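PDB 5HAB: ribonuclease J, which probably degrades RNA as an exoribonuclease of the beta-CASP family, using a metallo-beta-lactamase fold to hydrolyse phosphodiester bonds. Local coordinates for residues P85-M90 / H118-P123; M247-L252 / A281-R286. The protein carries 1 engineered substitution. All blocks are in the same frame, centred on the assembly; numbering follows the deposited sequence.

Contact 1: P85-M90 / H118-P123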
ATOM      1  N   PRO B  85     -13.276   5.404 -27.770  1.00 24.25           N
ATOM      2  CA  PRO B  85     -13.297   4.012 -28.229  1.00 34.70           C
ATOM      3  C   PRO B  85     -12.968   3.860 -29.705  1.00 33.57           C
ATOM      4  O   PRO B  85     -13.367   4.684 -30.523  1.00 32.05           O
ATOM      5  CB  PRO B  85     -14.738   3.560 -27.936  1.00 25.57           C
ATOM      6  CG  PRO B  85     -15.494   4.785 -27.638  1.00 33.33           C
ATOM      7  CD  PRO B  85     -14.548   5.797 -27.142  1.00 32.21           C
ATOM      8  N   ASP B  86     -12.225   2.806 -30.023  1.00 28.41           N
ATOM      9  CA  ASP B  86     -11.853   2.496 -31.393  1.00 31.97           C
ATOM     10  C   ASP B  86     -13.006   1.791 -32.086  1.00 31.35           C
ATOM     11  O   ASP B  86     -13.061   0.565 -32.113  1.00 28.38           O
ATOM     12  CB  ASP B  86     -10.605   1.621 -31.416  1.00 31.55           C
ATOM     13  CG  ASP B  86     -10.068   1.404 -32.811  1.00 36.21           C
ATOM     14  OD1 ASP B  86     -10.703   1.854 -33.787  1.00 39.09           O
ATOM     15  OD2 ASP B  86      -8.999   0.775 -32.929  1.00 50.98           O
ATOM     16  N   ASP B  87     -13.908   2.566 -32.672  1.00 30.08           N
ATOM     17  CA  ASP B  87     -15.098   1.998 -33.287  1.00 39.26           C
ATOM     18  C   ASP B  87     -14.907   1.642 -34.764  1.00 34.77           C
ATOM     19  O   ASP B  87     -15.866   1.280 -35.440  1.00 49.61           O
ATOM     20  CB  ASP B  87     -16.278   2.957 -33.125  1.00 29.65           C
ATOM     21  CG  ASP B  87     -16.136   4.206 -33.960  1.00 39.34           C
ATOM     22  OD1 ASP B  87     -14.996   4.563 -34.331  1.00 44.35           O
ATOM     23  OD2 ASP B  87     -17.174   4.837 -34.239  1.00 40.62           O
ATOM     24  N   THR B  88     -13.676   1.737 -35.261  1.00 35.95           N
ATOM     25  CA  THR B  88     -13.398   1.336 -36.638  1.00 41.11           C
ATOM     26  C   THR B  88     -13.698  -0.153 -36.826  1.00 41.61           C
ATOM     27  O   THR B  88     -14.079  -0.588 -37.918  1.00 46.26           O
ATOM     28  CB  THR B  88     -11.932   1.622 -37.038  1.00 41.98           C
ATOM     29  OG1 THR B  88     -11.048   0.830 -36.237  1.00 39.75           O
ATOM     30  CG2 THR B  88     -11.601   3.097 -36.852  1.00 32.28           C
ATOM     31  N   ILE B  89     -13.578  -0.916 -35.741  1.00 43.67           N
ATOM     32  CA  ILE B  89     -13.903  -2.341 -35.751  1.00 32.77           C
ATOM     33  C   ILE B  89     -15.345  -2.584 -36.178  1.00 33.37           C
ATOM     34  O   ILE B  89     -15.701  -3.701 -36.540  1.00 41.73           O
ATOM     35  CB  ILE B  89     -13.673  -2.996 -34.382  1.00 38.67           C
ATOM     36  CG1 ILE B  89     -14.693  -2.462 -33.374  1.00 30.02           C
ATOM     37  CG2 ILE B  89     -12.242  -2.772 -33.912  1.00 37.50           C
ATOM     38  CD1 ILE B  89     -15.274  -3.522 -32.488  1.00 33.04           C
ATOM     39  N   MET B  90     -16.188  -1.556 -36.103  1.00 37.36           N
ATOM     40  CA  MET B  90     -17.588  -1.731 -36.464  1.00 39.89           C
ATOM     41  C   MET B  90     -17.729  -2.052 -37.945  1.00 49.98           C
ATOM     42  O   MET B  90     -18.779  -2.527 -38.382  1.00 49.12           O
ATOM     43  CB  MET B  90     -18.412  -0.485 -36.112  1.00 26.99           C
ATOM     44  CG  MET B  90     -18.518  -0.215 -34.616  1.00 49.47           C
ATOM     45  SD  MET B  90     -19.311  -1.561 -33.706  1.00 38.64           S
ATOM     46  CE  MET B  90     -20.985  -1.469 -34.340  1.00 42.58           C
ATOM     47  N   HIS B 118     -21.870  10.981 -35.126  1.00 48.26           N
ATOM     48  CA  HIS B 118     -22.325  11.585 -36.378  1.00 51.79           C
ATOM     49  C   HIS B 118     -22.036  10.713 -37.599  1.00 53.30           C
ATOM     50  O   HIS B 118     -22.494  11.014 -38.699  1.00 59.96           O
ATOM     51  CB  HIS B 118     -21.698  12.971 -36.572  1.00 47.27           C
ATOM     52  CG  HIS B 118     -20.208  12.951 -36.711  1.00 49.74           C
ATOM     53  ND1 HIS B 118     -19.573  12.539 -37.862  1.00 50.33           N
ATOM     54  CD2 HIS B 118     -19.228  13.313 -35.850  1.00 58.31           C
ATOM     55  CE1 HIS B 118     -18.265  12.632 -37.698  1.00 61.44           C
ATOM     56  NE2 HIS B 118     -18.029  13.101 -36.487  1.00 56.87           N
ATOM     57  N   ARG B 119     -21.255   9.653 -37.411  1.00 52.63           N
ATOM     58  CA  ARG B 119     -20.934   8.741 -38.505  1.00 48.22           C
ATOM     59  C   ARG B 119     -21.959   7.624 -38.664  1.00 51.37           C
ATOM     60  O   ARG B 119     -21.920   6.875 -39.638  1.00 63.59           O
ATOM     61  CB  ARG B 119     -19.544   8.141 -38.307  1.00 33.82           C
ATOM     62  CG  ARG B 119     -18.437   9.109 -38.646  1.00 50.07           C
ATOM     63  CD  ARG B 119     -17.083   8.437 -38.659  1.00 48.77           C
ATOM     64  NE  ARG B 119     -16.032   9.440 -38.759  1.00 50.87           N
ATOM     65  CZ  ARG B 119     -15.376   9.930 -37.716  1.00 75.48           C
ATOM     66  NH1 ARG B 119     -15.681   9.514 -36.493  1.00 70.94           N
ATOM     67  NH2 ARG B 119     -14.431  10.844 -37.890  1.00 67.01           N
ATOM     68  N   TYR B 120     -22.872   7.508 -37.706  1.00 53.95           N
ATOM     69  CA  TYR B 120     -23.892   6.468 -37.764  1.00 44.16           C
ATOM     70  C   TYR B 120     -25.242   7.065 -38.138  1.00 51.38           C
ATOM     71  O   TYR B 120     -25.613   8.137 -37.659  1.00 44.85           O
ATOM     72  CB  TYR B 120     -23.984   5.718 -36.431  1.00 48.32           C
ATOM     73  CG  TYR B 120     -22.704   5.011 -36.057  1.00 45.05           C
ATOM     74  CD1 TYR B 120     -22.435   3.727 -36.518  1.00 41.70           C
ATOM     75  CD2 TYR B 120     -21.752   5.636 -35.264  1.00 43.09           C
ATOM     76  CE1 TYR B 120     -21.258   3.081 -36.185  1.00 37.01           C
ATOM     77  CE2 TYR B 120     -20.572   5.001 -34.930  1.00 39.28           C
ATOM     78  CZ  TYR B 120     -20.330   3.726 -35.390  1.00 43.70           C
ATOM     79  OH  TYR B 120     -19.153   3.101 -35.050  1.00 43.94           O
ATOM     80  N   ALA B 121     -25.964   6.366 -39.008  1.00 62.09           N
ATOM     81  CA  ALA B 121     -27.298   6.780 -39.420  1.00 61.59           C
ATOM     82  C   ALA B 121     -28.330   6.253 -38.430  1.00 63.79           C
ATOM     83  O   ALA B 121     -29.126   5.365 -38.744  1.00 48.73           O
ATOM     84  CB  ALA B 121     -27.600   6.291 -40.827  1.00 65.58           C
ATOM     85  N   ALA B 122     -28.293   6.800 -37.219  1.00 61.52           N
ATOM     86  CA  ALA B 122     -29.131   6.313 -36.133  1.00 46.06           C
ATOM     87  C   ALA B 122     -29.451   7.437 -35.153  1.00 33.56           C
ATOM     88  O   ALA B 122     -28.646   8.349 -34.965  1.00 37.23           O
ATOM     89  CB  ALA B 122     -28.442   5.149 -35.413  1.00 40.30           C
ATOM     90  N   PRO B 123     -30.646   7.395 -34.551  1.00 38.10           N
ATOM     91  CA  PRO B 123     -31.009   8.335 -33.488  1.00 42.90           C
ATOM     92  C   PRO B 123     -30.328   7.978 -32.167  1.00 55.14           C
ATOM     93  O   PRO B 123     -29.960   6.822 -31.959  1.00 41.67           O
ATOM     94  CB  PRO B 123     -32.518   8.163 -33.376  1.00 37.58           C
ATOM     95  CG  PRO B 123     -32.725   6.733 -33.719  1.00 29.09           C
ATOM     96  CD  PRO B 123     -31.708   6.401 -34.782  1.00 32.94           C
TER
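D87 and M90 meet one side chain, Y120, where two loops of the metallo-beta-lactamase domain converge; they lead into strands 96-102 and 124-126, parallel neighbours in the sheet. Walking forward, D86 comes first: its OD1 accepts a bond from T88 OG1 (2.7 Å) on the syn side, 27° out of the carboxylate plane, a local bond at the start of the 3-10 segment 88-90. D87 follows and supplies the one polar link across. Its CG sits between the backbone N and the carbonyl carbon, which brings OD2 to 2.8 Å from Y120 OH, the donor. The hydroxyl approaches from above the carboxylate plane, 41° out of it, and ring and carboxylate planes are turned 65° apart. M90 then bends at chi2 and chi3 and crosses Y120 at about a right angle, setting CG 3.4 Å from OH, at the ring edge. Both M90 and Y120 also touch V97 of strand 96-102. The buried carboxylate thus accepts a hydrogen bond from the phenol, and R119 NH1, 5.4 Å from D87 OD2, may help stabilise its negative charge without a direct bond.

Contact 2: M247-L252 / A281-R286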
ATOM      1  N   MET B 247     -23.103  12.508   6.227  1.00 40.96           N
ATOM      2  CA  MET B 247     -21.729  12.933   6.497  1.00 41.80           C
ATOM      3  C   MET B 247     -21.488  14.390   6.105  1.00 46.01           C
ATOM      4  O   MET B 247     -20.814  15.135   6.823  1.00 50.46           O
ATOM      5  CB  MET B 247     -20.728  12.031   5.768  1.00 32.71           C
ATOM      6  CG  MET B 247     -20.710  10.601   6.275  1.00 44.76           C
ATOM      7  SD  MET B 247     -19.302   9.627   5.703  1.00 50.97           S
ATOM      8  CE  MET B 247     -19.419   9.796   3.926  1.00 28.74           C
ATOM      9  N   LEU B 248     -22.038  14.795   4.966  1.00 42.54           N
ATOM     10  CA  LEU B 248     -21.866  16.162   4.493  1.00 42.15           C
ATOM     11  C   LEU B 248     -22.604  17.133   5.420  1.00 42.32           C
ATOM     12  O   LEU B 248     -22.096  18.211   5.753  1.00 41.02           O
ATOM     13  CB  LEU B 248     -22.352  16.290   3.048  1.00 37.86           C
ATOM     14  CG  LEU B 248     -21.889  17.496   2.235  1.00 43.38           C
ATOM     15  CD1 LEU B 248     -20.412  17.799   2.451  1.00 47.38           C
ATOM     16  CD2 LEU B 248     -22.158  17.228   0.772  1.00 51.43           C
ATOM     17  N   LYS B 249     -23.794  16.731   5.857  1.00 36.30           N
ATOM     18  CA  LYS B 249     -24.541  17.505   6.840  1.00 51.32           C
ATOM     19  C   LYS B 249     -23.702  17.738   8.093  1.00 61.91           C
ATOM     20  O   LYS B 249     -23.552  18.872   8.550  1.00 38.44           O
ATOM     21  CB  LYS B 249     -25.838  16.788   7.214  1.00 33.46           C
ATOM     22  CG  LYS B 249     -26.709  17.551   8.197  1.00 47.70           C
ATOM     23  CD  LYS B 249     -28.034  16.838   8.423  1.00 46.90           C
ATOM     24  CE  LYS B 249     -29.025  17.723   9.168  1.00 72.11           C
ATOM     25  NZ  LYS B 249     -30.410  17.164   9.124  1.00104.77           N
ATOM     26  N   ASP B 250     -23.134  16.656   8.619  1.00 48.61           N
ATOM     27  CA  ASP B 250     -22.335  16.716   9.840  1.00 43.66           C
ATOM     28  C   ASP B 250     -21.112  17.613   9.662  1.00 48.70           C
ATOM     29  O   ASP B 250     -20.765  18.382  10.557  1.00 39.24           O
ATOM     30  CB  ASP B 250     -21.915  15.304  10.268  1.00 53.05           C
ATOM     31  CG  ASP B 250     -21.530  15.221  11.740  1.00 65.49           C
ATOM     32  OD1 ASP B 250     -21.258  16.274  12.358  1.00 67.06           O
ATOM     33  OD2 ASP B 250     -21.512  14.094  12.282  1.00 58.65           O
ATOM     34  N   VAL B 251     -20.459  17.516   8.509  1.00 43.76           N
ATOM     35  CA  VAL B 251     -19.270  18.324   8.256  1.00 42.08           C
ATOM     36  C   VAL B 251     -19.634  19.807   8.157  1.00 55.57           C
ATOM     37  O   VAL B 251     -18.867  20.675   8.583  1.00 37.09           O
ATOM     38  CB  VAL B 251     -18.536  17.851   6.982  1.00 45.42           C
ATOM     39  CG1 VAL B 251     -17.451  18.843   6.580  1.00 38.48           C
ATOM     40  CG2 VAL B 251     -17.943  16.467   7.197  1.00 31.60           C
ATOM     41  N   LEU B 252     -20.808  20.102   7.606  1.00 43.44           N
ATOM     42  CA  LEU B 252     -21.167  21.492   7.336  1.00 62.22           C
ATOM     43  C   LEU B 252     -21.775  22.191   8.553  1.00 62.59           C
ATOM     44  O   LEU B 252     -21.530  23.376   8.781  1.00 52.98           O
ATOM     45  CB  LEU B 252     -22.125  21.575   6.144  1.00 46.48           C
ATOM     46  CG  LEU B 252     -21.442  21.439   4.780  1.00 44.25           C
ATOM     47  CD1 LEU B 252     -22.460  21.232   3.670  1.00 44.95           C
ATOM     48  CD2 LEU B 252     -20.589  22.663   4.500  1.00 48.71           C
ATOM     49  N   ALA B 281     -26.927  24.706   3.001  1.00 59.82           N
ATOM     50  CA  ALA B 281     -26.624  26.133   3.005  1.00 55.01           C
ATOM     51  C   ALA B 281     -27.825  26.903   3.535  1.00 72.47           C
ATOM     52  O   ALA B 281     -27.678  27.886   4.265  1.00 60.91           O
ATOM     53  CB  ALA B 281     -26.251  26.612   1.614  1.00 65.84           C
ATOM     54  N   GLN B 282     -29.017  26.451   3.158  1.00 76.18           N
ATOM     55  CA  GLN B 282     -30.243  27.066   3.653  1.00 73.48           C
ATOM     56  C   GLN B 282     -30.483  26.742   5.127  1.00 80.77           C
ATOM     57  O   GLN B 282     -31.229  27.449   5.800  1.00 90.80           O
ATOM     58  CB  GLN B 282     -31.444  26.639   2.803  1.00 76.09           C
ATOM     59  CG  GLN B 282     -31.404  27.159   1.362  1.00 78.99           C
ATOM     60  CD  GLN B 282     -31.363  28.684   1.258  1.00 81.04           C
ATOM     61  OE1 GLN B 282     -32.391  29.325   1.040  1.00 87.87           O
ATOM     62  NE2 GLN B 282     -30.175  29.265   1.396  1.00 84.36           N
ATOM     63  N   GLU B 283     -29.881  25.669   5.628  1.00 81.96           N
ATOM     64  CA  GLU B 283     -30.066  25.307   7.034  1.00 66.11           C
ATOM     65  C   GLU B 283     -28.976  25.911   7.945  1.00 59.80           C
ATOM     66  O   GLU B 283     -29.048  25.805   9.166  1.00 68.13           O
ATOM     67  CB  GLU B 283     -30.117  23.772   7.170  1.00 69.61           C
ATOM     68  CG  GLU B 283     -30.493  23.251   8.561  1.00 75.02           C
ATOM     69  CD  GLU B 283     -30.662  21.739   8.605  1.00104.31           C
ATOM     70  OE1 GLU B 283     -30.859  21.195   9.715  1.00 90.42           O
ATOM     71  OE2 GLU B 283     -30.576  21.094   7.536  1.00 93.86           O
ATOM     72  N   MET B 284     -27.970  26.555   7.361  1.00 59.83           N
ATOM     73  CA  MET B 284     -26.925  27.180   8.174  1.00 49.43           C
ATOM     74  C   MET B 284     -26.768  28.690   7.972  1.00 63.03           C
ATOM     75  O   MET B 284     -25.731  29.262   8.318  1.00 58.34           O
ATOM     76  CB  MET B 284     -25.580  26.480   7.937  1.00 61.68           C
ATOM     77  CG  MET B 284     -25.031  26.559   6.532  1.00 72.64           C
ATOM     78  SD  MET B 284     -23.775  25.293   6.228  1.00 55.06           S
ATOM     79  CE  MET B 284     -22.967  25.990   4.804  1.00 50.27           C
ATOM     80  N   GLY B 285     -27.786  29.322   7.396  1.00 74.77           N
ATOM     81  CA  GLY B 285     -27.815  30.764   7.208  1.00 64.97           C
ATOM     82  C   GLY B 285     -26.757  31.355   6.295  1.00 75.41           C
ATOM     83  O   GLY B 285     -26.341  32.501   6.469  1.00 87.36           O
ATOM     84  N   ARG B 286     -26.336  30.579   5.304  1.00 58.71           N
ATOM     85  CA  ARG B 286     -25.419  31.081   4.287  1.00 73.02           C
ATOM     86  C   ARG B 286     -26.115  31.134   2.932  1.00 60.95           C
ATOM     87  O   ARG B 286     -27.059  30.384   2.682  1.00 56.21           O
ATOM     88  CB  ARG B 286     -24.158  30.218   4.220  1.00 71.55           C
ATOM     89  CG  ARG B 286     -23.406  30.141   5.539  1.00 59.29           C
ATOM     90  CD  ARG B 286     -22.035  29.526   5.348  1.00 54.14           C
ATOM     91  NE  ARG B 286     -21.244  29.537   6.574  1.00 53.60           N
ATOM     92  CZ  ARG B 286     -19.942  29.803   6.613  1.00 54.73           C
ATOM     93  NH1 ARG B 286     -19.290  30.090   5.494  1.00 48.52           N
ATOM     94  NH2 ARG B 286     -19.292  29.792   7.767  1.00 59.75           N
TER
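L252 and M284 pack helix 241-253 against the end of helix 271-283, the connecting helix of a beta-alpha-beta crossover from strand 262-266 to strand 287-291 in the parallel sheet of the beta-CASP domain, with strand 338-342 lying between the two. The evidence is easiest to take along M284. Its CB leaves the backbone toward the other helix, and CG is placed between the backbone N and the carbonyl carbon (chi1 63°); beyond it the chain runs extended, carrying the sulfur across the gap. SD then meets both backbone and side chain of L252, standing 3.9 Å from its carbonyl O and 4.1 Å from its CB. At the tip, M284 CE reaches L252 CD2 at 4.1 Å, and the two side chains meet at a slant. These separations describe loose van der Waals contact. L252 also touches F280, I372 and V264, so its side chain is part of the layer between the helices and the sheet. Just past M284 the chain turns through G285 (phi 64°), and R286 N bonds back to A281 O at 3.2 Å. K249 and E283, both extended, approach without forming a salt bridge; K249 NZ is modelled as covalently linked to a sulfate, probably from the crystallisation liquor, which leaves its charge and this pairing doubtful. K249 NZ stays 4.1 Å from E283 OE1, and K249 CE comes marginally nearer that oxygen, at 4.0 Å.

In the fold
The two contacts lie on opposite sides of the chain's centre, 46 Å apart between centres and about 31 Å between nearest atoms, so neither touches the other. They come in series along the chain: contact 1 belongs to the metallo-beta-lactamase domain and contact 2 to the beta-CASP region. Neither contact touches the bound RNA: measured between nearest atoms, it is about 13 Å from contact 1 and about 11 Å from contact 2. Their surroundings differ as well: no other protein chain touches contact 1, whereas beside contact 2 D250 forms a salt bridge with K237 of the second subunit.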